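Local coordinates for FAD:protein FMN transferase (Pseudomonas stutzeri ATCC 14405 = CCUG 16156, PDB 5MGY) that probably transfers FMN from FAD onto threonine side chains of target proteins, a magnesium-dependent covalent flavinylation, at residues 65-69 and 147-153; 80-85 and 140-145; 89-93 and 268-273. All blocks are in the same frame, centred on the assembly; numbering follows the deposited sequence.

Contact 1 (65-69 and 147-153); sequences FNALP and KAVALQL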
loop_
_atom_site.group_PDB
_atom_site.type_symbol
_atom_site.label_atom_id
_atom_site.label_comp_id
_atom_site.label_asym_id
_atom_site.label_seq_id
_atom_site.Cartn_x
_atom_site.Cartn_y
_atom_site.Cartn_z
ATOM N N PHE A 65 11.209 18.211 4.106
ATOM C CA PHE A 65 11.345 18.221 2.621
ATOM C C PHE A 65 10.193 18.922 1.895
ATOM O O PHE A 65 10.400 19.729 1.000
ATOM C CB PHE A 65 11.454 16.814 2.069
ATOM C CG PHE A 65 11.788 16.778 0.622
ATOM C CD1 PHE A 65 13.052 17.142 0.197
ATOM C CD2 PHE A 65 10.832 16.431 -0.319
ATOM C CE1 PHE A 65 13.370 17.159 -1.133
ATOM C CE2 PHE A 65 11.140 16.444 -1.648
ATOM C CZ PHE A 65 12.405 16.807 -2.057
ATOM N N ASN A 66 8.978 18.651 2.325
ATOM C CA ASN A 66 7.803 19.266 1.691
ATOM C C ASN A 66 7.726 20.759 1.868
ATOM O O ASN A 66 7.166 21.425 1.029
ATOM C CB ASN A 66 6.484 18.629 2.188
ATOM C CG ASN A 66 6.298 17.221 1.704
ATOM O OD1 ASN A 66 7.079 16.685 0.915
ATOM N ND2 ASN A 66 5.283 16.591 2.227
ATOM N N ALA A 67 8.281 21.284 2.959
ATOM C CA ALA A 67 8.228 22.744 3.179
ATOM C C ALA A 67 9.162 23.528 2.266
ATOM O O ALA A 67 8.910 24.683 2.014
ATOM C CB ALA A 67 8.490 23.060 4.606
ATOM N N LEU A 68 10.208 22.890 1.755
ATOM C CA LEU A 68 11.198 23.547 0.961
ATOM C C LEU A 68 10.675 24.050 -0.386
ATOM O O LEU A 68 9.672 23.596 -0.870
ATOM C CB LEU A 68 12.372 22.608 0.753
ATOM C CG LEU A 68 13.565 22.554 1.739
ATOM C CD1 LEU A 68 13.333 23.052 3.164
ATOM C CD2 LEU A 68 14.122 21.158 1.791
ATOM N N PRO A 69 11.347 25.046 -0.962
ATOM C CA PRO A 69 10.952 25.639 -2.229
ATOM C C PRO A 69 11.563 24.910 -3.420
ATOM O O PRO A 69 12.569 24.232 -3.278
ATOM C CB PRO A 69 11.601 27.013 -2.132
ATOM C CG PRO A 69 12.896 26.732 -1.471
ATOM C CD PRO A 69 12.497 25.783 -0.373
ATOM N N LYS A 147 14.401 18.467 -5.540
ATOM C CA LYS A 147 13.157 18.777 -6.184
ATOM C C LYS A 147 13.256 19.978 -7.095
ATOM O O LYS A 147 13.674 21.044 -6.647
ATOM C CB LYS A 147 12.049 18.945 -5.160
ATOM C CG LYS A 147 12.126 20.144 -4.253
ATOM C CD LYS A 147 11.274 19.846 -3.046
ATOM C CE LYS A 147 10.514 21.031 -2.562
ATOM N NZ LYS A 147 9.632 20.665 -1.431
ATOM N N ALA A 148 12.844 19.798 -8.363
ATOM C CA ALA A 148 12.892 20.850 -9.364
ATOM C C ALA A 148 11.693 21.795 -9.369
ATOM O O ALA A 148 11.792 22.875 -9.919
ATOM C CB ALA A 148 13.051 20.259 -10.703
ATOM N N VAL A 149 10.572 21.383 -8.779
ATOM C CA VAL A 149 9.403 22.218 -8.552
ATOM C C VAL A 149 9.042 22.116 -7.066
ATOM O O VAL A 149 9.590 21.290 -6.390
ATOM C CB VAL A 149 8.180 21.750 -9.439
ATOM C CG1 VAL A 149 8.549 21.537 -10.917
ATOM C CG2 VAL A 149 7.521 20.505 -8.891
ATOM N N ALA A 150 8.076 22.880 -6.566
ATOM C CA ALA A 150 7.702 22.802 -5.118
ATOM C C ALA A 150 6.943 21.548 -4.769
ATOM O O ALA A 150 5.791 21.652 -4.319
ATOM C CB ALA A 150 6.877 24.028 -4.645
ATOM N N LEU A 151 7.606 20.403 -4.907
ATOM C CA LEU A 151 6.988 19.080 -4.626
ATOM C C LEU A 151 6.584 18.845 -3.179
ATOM O O LEU A 151 7.311 19.181 -2.227
ATOM C CB LEU A 151 7.917 17.909 -5.021
ATOM C CG LEU A 151 8.231 17.719 -6.520
ATOM C CD1 LEU A 151 9.156 16.533 -6.734
ATOM C CD2 LEU A 151 6.979 17.569 -7.353
ATOM N N GLN A 152 5.438 18.226 -3.031
ATOM C CA GLN A 152 5.088 17.685 -1.743
ATOM C C GLN A 152 4.839 16.176 -1.876
ATOM O O GLN A 152 3.989 15.737 -2.659
ATOM C CB GLN A 152 3.924 18.457 -1.205
ATOM C CG GLN A 152 4.242 19.928 -1.174
ATOM C CD GLN A 152 3.298 20.664 -0.238
ATOM O OE1 GLN A 152 2.101 20.822 -0.527
ATOM N NE2 GLN A 152 3.824 21.089 0.916
ATOM N N LEU A 153 5.634 15.412 -1.132
ATOM C CA LEU A 153 5.567 13.982 -1.143
ATOM C C LEU A 153 4.563 13.428 -0.184
ATOM O O LEU A 153 4.193 14.073 0.790
ATOM C CB LEU A 153 6.928 13.414 -0.831
ATOM C CG LEU A 153 8.045 13.878 -1.790
ATOM C CD1 LEU A 153 9.340 13.110 -1.550
ATOM C CD2 LEU A 153 7.617 13.771 -3.228
#

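Contact 2 (80-85 and 140-145); sequences VRELVA and IDGDRL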
loop_
_atom_site.group_PDB
_atom_site.type_symbol
_atom_site.label_atom_id
_atom_site.label_comp_id
_atom_site.label_asym_id
_atom_site.label_seq_id
_atom_site.Cartn_x
_atom_site.Cartn_y
_atom_site.Cartn_z
ATOM N N VAL A 80 13.502 7.237 3.234
ATOM C CA VAL A 80 12.798 8.135 2.334
ATOM C C VAL A 80 13.359 7.917 0.940
ATOM O O VAL A 80 12.607 7.874 -0.032
ATOM C CB VAL A 80 12.935 9.583 2.767
ATOM C CG1 VAL A 80 12.413 10.512 1.681
ATOM C CG2 VAL A 80 12.196 9.816 4.042
ATOM N N ARG A 81 14.671 7.748 0.868
ATOM C CA ARG A 81 15.357 7.522 -0.390
ATOM C C ARG A 81 15.119 6.135 -0.912
ATOM O O ARG A 81 14.963 5.973 -2.104
ATOM C CB ARG A 81 16.854 7.829 -0.284
ATOM C CG ARG A 81 17.083 9.318 -0.445
ATOM C CD ARG A 81 18.496 9.834 -0.187
ATOM N NE ARG A 81 18.967 9.561 1.179
ATOM C CZ ARG A 81 19.685 8.490 1.538
ATOM N NH1 ARG A 81 20.022 7.549 0.629
ATOM N NH2 ARG A 81 20.054 8.349 2.817
ATOM N N GLU A 82 15.072 5.133 -0.039
ATOM C CA GLU A 82 14.667 3.811 -0.469
ATOM C C GLU A 82 13.243 3.893 -1.122
ATOM O O GLU A 82 13.020 3.392 -2.209
ATOM C CB GLU A 82 14.718 2.787 0.706
ATOM C CG GLU A 82 14.774 1.309 0.255
ATOM C CD GLU A 82 14.473 0.275 1.339
ATOM O OE1 GLU A 82 14.065 -0.895 1.004
ATOM O OE2 GLU A 82 14.665 0.637 2.522
ATOM N N LEU A 83 12.324 4.569 -0.470
ATOM C CA LEU A 83 10.979 4.598 -0.918
ATOM C C LEU A 83 10.806 5.434 -2.149
ATOM O O LEU A 83 9.964 5.109 -2.987
ATOM C CB LEU A 83 10.054 5.152 0.175
ATOM C CG LEU A 83 9.774 4.280 1.399
ATOM C CD1 LEU A 83 8.458 4.711 1.972
ATOM C CD2 LEU A 83 9.656 2.809 1.094
ATOM N N VAL A 84 11.559 6.535 -2.259
ATOM C CA VAL A 84 11.504 7.376 -3.452
ATOM C C VAL A 84 11.948 6.559 -4.615
ATOM O O VAL A 84 11.352 6.596 -5.645
ATOM C CB VAL A 84 12.361 8.670 -3.321
ATOM C CG1 VAL A 84 12.661 9.276 -4.691
ATOM C CG2 VAL A 84 11.621 9.689 -2.445
ATOM N N ALA A 85 12.994 5.797 -4.424
ATOM C CA ALA A 85 13.511 4.965 -5.477
ATOM C C ALA A 85 12.527 3.833 -5.902
ATOM O O ALA A 85 12.250 3.645 -7.109
ATOM C CB ALA A 85 14.837 4.384 -5.029
ATOM N N ILE A 140 17.438 11.759 -6.727
ATOM C CA ILE A 140 18.261 11.376 -5.572
ATOM C C ILE A 140 19.686 11.705 -5.942
ATOM O O ILE A 140 20.130 11.404 -7.017
ATOM C CB ILE A 140 18.128 9.885 -5.285
ATOM C CG1 ILE A 140 16.876 9.626 -4.499
ATOM C CG2 ILE A 140 19.293 9.372 -4.494
ATOM C CD1 ILE A 140 16.411 8.177 -4.630
ATOM N N ASP A 141 20.405 12.312 -5.028
ATOM C CA ASP A 141 21.794 12.683 -5.290
ATOM C C ASP A 141 22.578 12.394 -4.037
ATOM O O ASP A 141 22.484 13.112 -3.037
ATOM C CB ASP A 141 21.922 14.136 -5.641
ATOM C CG ASP A 141 23.254 14.453 -6.173
ATOM O OD1 ASP A 141 23.383 14.469 -7.396
ATOM O OD2 ASP A 141 24.184 14.700 -5.408
ATOM N N GLY A 142 23.289 11.284 -4.066
ATOM C CA GLY A 142 23.960 10.839 -2.899
ATOM C C GLY A 142 22.932 10.628 -1.830
ATOM O O GLY A 142 21.993 9.881 -2.042
ATOM N N ASP A 143 23.085 11.305 -0.709
ATOM C CA ASP A 143 22.190 11.179 0.405
ATOM C C ASP A 143 21.176 12.321 0.379
ATOM O O ASP A 143 20.471 12.552 1.373
ATOM C CB ASP A 143 22.988 11.164 1.707
ATOM C CG ASP A 143 23.790 12.529 1.974
ATOM O OD1 ASP A 143 24.518 13.042 1.046
ATOM O OD2 ASP A 143 23.677 13.078 3.116
ATOM N N ARG A 144 21.112 13.070 -0.730
ATOM C CA ARG A 144 20.148 14.182 -0.841
ATOM C C ARG A 144 18.971 13.798 -1.751
ATOM O O ARG A 144 19.159 12.994 -2.661
ATOM C CB ARG A 144 20.838 15.442 -1.367
ATOM C CG ARG A 144 21.871 16.040 -0.418
ATOM C CD ARG A 144 23.187 16.393 -1.092
ATOM N NE ARG A 144 23.152 17.689 -1.789
ATOM C CZ ARG A 144 23.286 17.885 -3.116
ATOM N NH1 ARG A 144 23.490 16.864 -3.953
ATOM N NH2 ARG A 144 23.234 19.135 -3.614
ATOM N N LEU A 145 17.780 14.346 -1.452
ATOM C CA LEU A 145 16.631 14.311 -2.344
ATOM C C LEU A 145 16.523 15.663 -2.952
ATOM O O LEU A 145 16.516 16.621 -2.213
ATOM C CB LEU A 145 15.329 14.162 -1.596
ATOM C CG LEU A 145 14.519 12.895 -1.501
ATOM C CD1 LEU A 145 13.113 13.232 -1.069
ATOM C CD2 LEU A 145 14.536 12.204 -2.853
#

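Contact 3 (89-93 and 268-273); sequences QLSAD and LRADGL. With MG (magnesium ion), chain I.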
loop_
_atom_site.group_PDB
_atom_site.type_symbol
_atom_site.label_atom_id
_atom_site.label_comp_id
_atom_site.label_asym_id
_atom_site.label_seq_id
_atom_site.Cartn_x
_atom_site.Cartn_y
_atom_site.Cartn_z
ATOM N N GLN A 89 10.302 3.344 -9.716
ATOM C CA GLN A 89 10.215 2.133 -10.477
ATOM C C GLN A 89 8.760 1.797 -10.632
ATOM O O GLN A 89 8.287 1.475 -11.707
ATOM C CB GLN A 89 10.913 1.014 -9.728
ATOM C CG GLN A 89 10.986 -0.294 -10.480
ATOM C CD GLN A 89 11.955 -0.193 -11.649
ATOM O OE1 GLN A 89 13.125 0.040 -11.445
ATOM N NE2 GLN A 89 11.465 -0.357 -12.870
ATOM N N LEU A 90 8.028 1.875 -9.546
ATOM C CA LEU A 90 6.611 1.669 -9.629
ATOM C C LEU A 90 6.001 2.610 -10.663
ATOM O O LEU A 90 5.153 2.217 -11.426
ATOM C CB LEU A 90 5.971 1.902 -8.278
ATOM C CG LEU A 90 6.068 0.723 -7.337
ATOM C CD1 LEU A 90 5.774 1.173 -5.915
ATOM C CD2 LEU A 90 5.062 -0.354 -7.753
ATOM N N SER A 91 6.447 3.856 -10.684
ATOM C CA SER A 91 5.900 4.821 -11.644
ATOM C C SER A 91 6.164 4.350 -13.053
ATOM O O SER A 91 5.232 4.257 -13.858
ATOM C CB SER A 91 6.468 6.237 -11.481
ATOM O OG SER A 91 5.912 7.097 -12.471
ATOM N N ALA A 92 7.425 4.030 -13.332
ATOM C CA ALA A 92 7.799 3.501 -14.644
ATOM C C ALA A 92 6.989 2.205 -15.026
ATOM O O ALA A 92 6.387 2.126 -16.094
ATOM C CB ALA A 92 9.303 3.273 -14.718
ATOM N N ASP A 93 6.911 1.233 -14.134
ATOM C CA ASP A 93 6.213 0.007 -14.444
ATOM C C ASP A 93 4.705 0.185 -14.633
ATOM O O ASP A 93 4.107 -0.645 -15.289
ATOM C CB ASP A 93 6.438 -1.021 -13.335
ATOM C CG ASP A 93 7.900 -1.367 -13.139
ATOM O OD1 ASP A 93 8.736 -0.935 -13.974
ATOM O OD2 ASP A 93 8.208 -2.060 -12.130
ATOM N N LEU A 268 5.660 -4.339 -0.420
ATOM C CA LEU A 268 5.788 -2.939 -0.815
ATOM C C LEU A 268 5.175 -2.786 -2.229
ATOM O O LEU A 268 4.243 -1.974 -2.456
ATOM C CB LEU A 268 7.279 -2.522 -0.775
ATOM C CG LEU A 268 7.596 -1.036 -0.978
ATOM C CD1 LEU A 268 9.023 -0.675 -0.628
ATOM C CD2 LEU A 268 7.265 -0.562 -2.389
ATOM N N ARG A 269 5.708 -3.572 -3.161
ATOM C CA ARG A 269 5.176 -3.696 -4.553
ATOM C C ARG A 269 3.673 -3.974 -4.651
ATOM O O ARG A 269 2.974 -3.289 -5.406
ATOM C CB ARG A 269 6.017 -4.708 -5.386
ATOM C CG ARG A 269 7.373 -4.057 -5.670
ATOM C CD ARG A 269 8.150 -4.474 -6.888
ATOM N NE ARG A 269 7.471 -4.305 -8.196
ATOM C CZ ARG A 269 7.499 -3.230 -8.972
ATOM N NH1 ARG A 269 6.900 -3.264 -10.144
ATOM N NH2 ARG A 269 8.078 -2.110 -8.589
ATOM N N ALA A 270 3.164 -4.877 -3.826
ATOM C CA ALA A 270 1.730 -5.107 -3.825
ATOM C C ALA A 270 0.942 -3.855 -3.431
ATOM O O ALA A 270 -0.090 -3.601 -3.974
ATOM C CB ALA A 270 1.349 -6.283 -2.912
ATOM N N ASP A 271 1.442 -3.075 -2.482
ATOM C CA ASP A 271 0.728 -1.906 -1.949
ATOM C C ASP A 271 0.709 -0.836 -3.041
ATOM O O ASP A 271 -0.274 -0.059 -3.174
ATOM C CB ASP A 271 1.404 -1.449 -0.604
ATOM C CG ASP A 271 0.522 -0.525 0.282
ATOM O OD1 ASP A 271 1.065 0.041 1.281
ATOM O OD2 ASP A 271 -0.685 -0.314 -0.011
ATOM N N GLY A 272 1.817 -0.821 -3.798
ATOM C CA GLY A 272 2.047 0.153 -4.811
ATOM C C GLY A 272 1.202 -0.141 -6.031
ATOM O O GLY A 272 0.418 0.716 -6.480
ATOM N N LEU A 273 1.377 -1.354 -6.573
ATOM C CA LEU A 273 0.636 -1.801 -7.772
ATOM C C LEU A 273 -0.842 -1.801 -7.482
ATOM O O LEU A 273 -1.620 -1.256 -8.215
ATOM C CB LEU A 273 1.079 -3.168 -8.240
ATOM C CG LEU A 273 2.573 -3.207 -8.672
ATOM C CD1 LEU A 273 3.002 -4.652 -8.940
ATOM C CD2 LEU A 273 2.839 -2.346 -9.884
HETATM MG MG MG I . -1.591 1.544 -1.187
#

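Contact 1 (65-69 and 147-153)
K147 runs back along the ring of F65 to the C-terminal end of helix 61-67. Its CG sits between backbone N and carbonyl carbon (chi1 69°), and a bend at chi3 carries the chain across the ring, CD lying 3.4 Å from F65 CZ. NZ then stands over the ring face, 4.6 Å from the F65 centroid, in a cation-pi contact. The same buried ammonium bonds three carbonyls: F65 O at 2.7 Å from NZ, L68 O at 3.0 Å from NZ, met from above its carbonyl plane, and L151 O at 2.9 Å from NZ, met in plane. With a methionine in its place, the oxygens of L68 and L151 would probably lose this common donor and the helix end one of its ties to the loop.

Beside it, the N66 amide clasps the backbone of L153 with both ends. L153 N donates to N66 OD1 over 2.8 Å, from above the amide's carbonyl plane, while N66 ND2 returns a bond of 3.1 Å to a lone pair of L153 O; ND2 also meets E63. L153 CD1 closes obliquely on F65 CE2 at 3.8 Å.

The contact slackens toward solvent. Q152 NE2 gives only a weak bond to N66 O, P69 is exposed, and A150, centre of an inverse gamma turn, contributes little. The whole is a helix C-terminus tied to a loop by a lysine that bridges the last turn of helix 61-67 (F65 O), the residue just beyond it (L68 O) and the loop leading from the small three-stranded sheet to helix 159-173 (L151 O).

Contact 2 (80-85 and 140-145)
I140 and L145, facing the helix from the two strands of a hairpin, make the apolar part of the contact with V80, V84 and A85. V84 presents both methyls: CG1, anti to the backbone N (chi1 161°), lies 3.9 Å from I140 CD1, while CG2 lies 3.9 Å from L145 CD2. The other L145 branch, CD1, meets V80 CG1 at 3.9 Å, the two side chains crossing at about a right angle. I140 CD1 also reaches A85 CB, 4.1 Å away, where both residues are exposed.

The polar part is R81, which lies along the turn with its CG against I140 CG1. Bent at chi3, the chain sets the guanidinium so that D143 CA rests over one face, offset toward the rim. No hydrogen bond spans the two segments; NH2 forms a salt bridge with D78 at the start of the helix, and NE bonds M76 O in the loop before it.

Within the hairpin, R144 NH1 and D141 OD2 form a salt bridge of 2.7 Å, with OD2 at the guanidinium edge. The strands are joined by a type II' turn from D141 to R144, with G142 at its first corner: a beta hairpin with a two-residue loop, packed on helix 78-93.

Contact 3 (89-93 and 268-273)
L90 of helix 78-93 fits as a knob into the hole formed by L268, R269, G272 and L273 of helix 267-292, a knobs-into-holes contact between helices whose local axes cross at -50° and approach to 10.6 Å.

The apolar packing belongs to the two branches of L90. CD1 lies over the backbone at G272 CA, 4.0 Å away, and reaches L268 CD2; the glycine lets CD1 come this close to the backbone. CD2 meets L273 CD2 at 3.7 Å and also lies over one face of the R269 guanidinium, 3.6 Å from NH2.

The charged part pairs R269 with D93. R269, bent at chi3, brings NH1 to D93 OD2 at 2.7 Å, a salt bridge with a weak hydrogen bond (N-H...O 127°); the carboxylate and guanidinium planes stand 68° apart. The other oxygen, D93 OD1, takes a bond of 3.0 Å from Q89 NE2, which holds the carboxylate from within its own helix.

Metal binding uses another side of helix 267-292. Next to G272, D271 sends its carboxylate to the magnesium ion, where S157 O and T275 OG1 also bind; D271 OD2 is 2.4 Å from the metal.

In the fold
Along the chain the segments come in the order 65-69, 80-85, 89-93, 140-145, 147-153 and 268-273, so contact 2 nests inside the loop closed by contact 1, while contact 3 crosses both. Helix 78-93 is the common element of contacts 2 and 3, whose centres lie 16 Å apart; L83 CD2 meets L268 CD1 at 3.9 Å between them. Contacts 1 and 2, with centres 14 Å apart, share the small three-stranded sheet region and touch through L153 and L145. Contacts 1 and 3 do not touch, their centres being 22 Å apart. Together they form a continuous path of packing from loop 147-153 and the end of helix 61-67, through the hairpin and helix 78-93, to the helix carrying magnesium ligand D271.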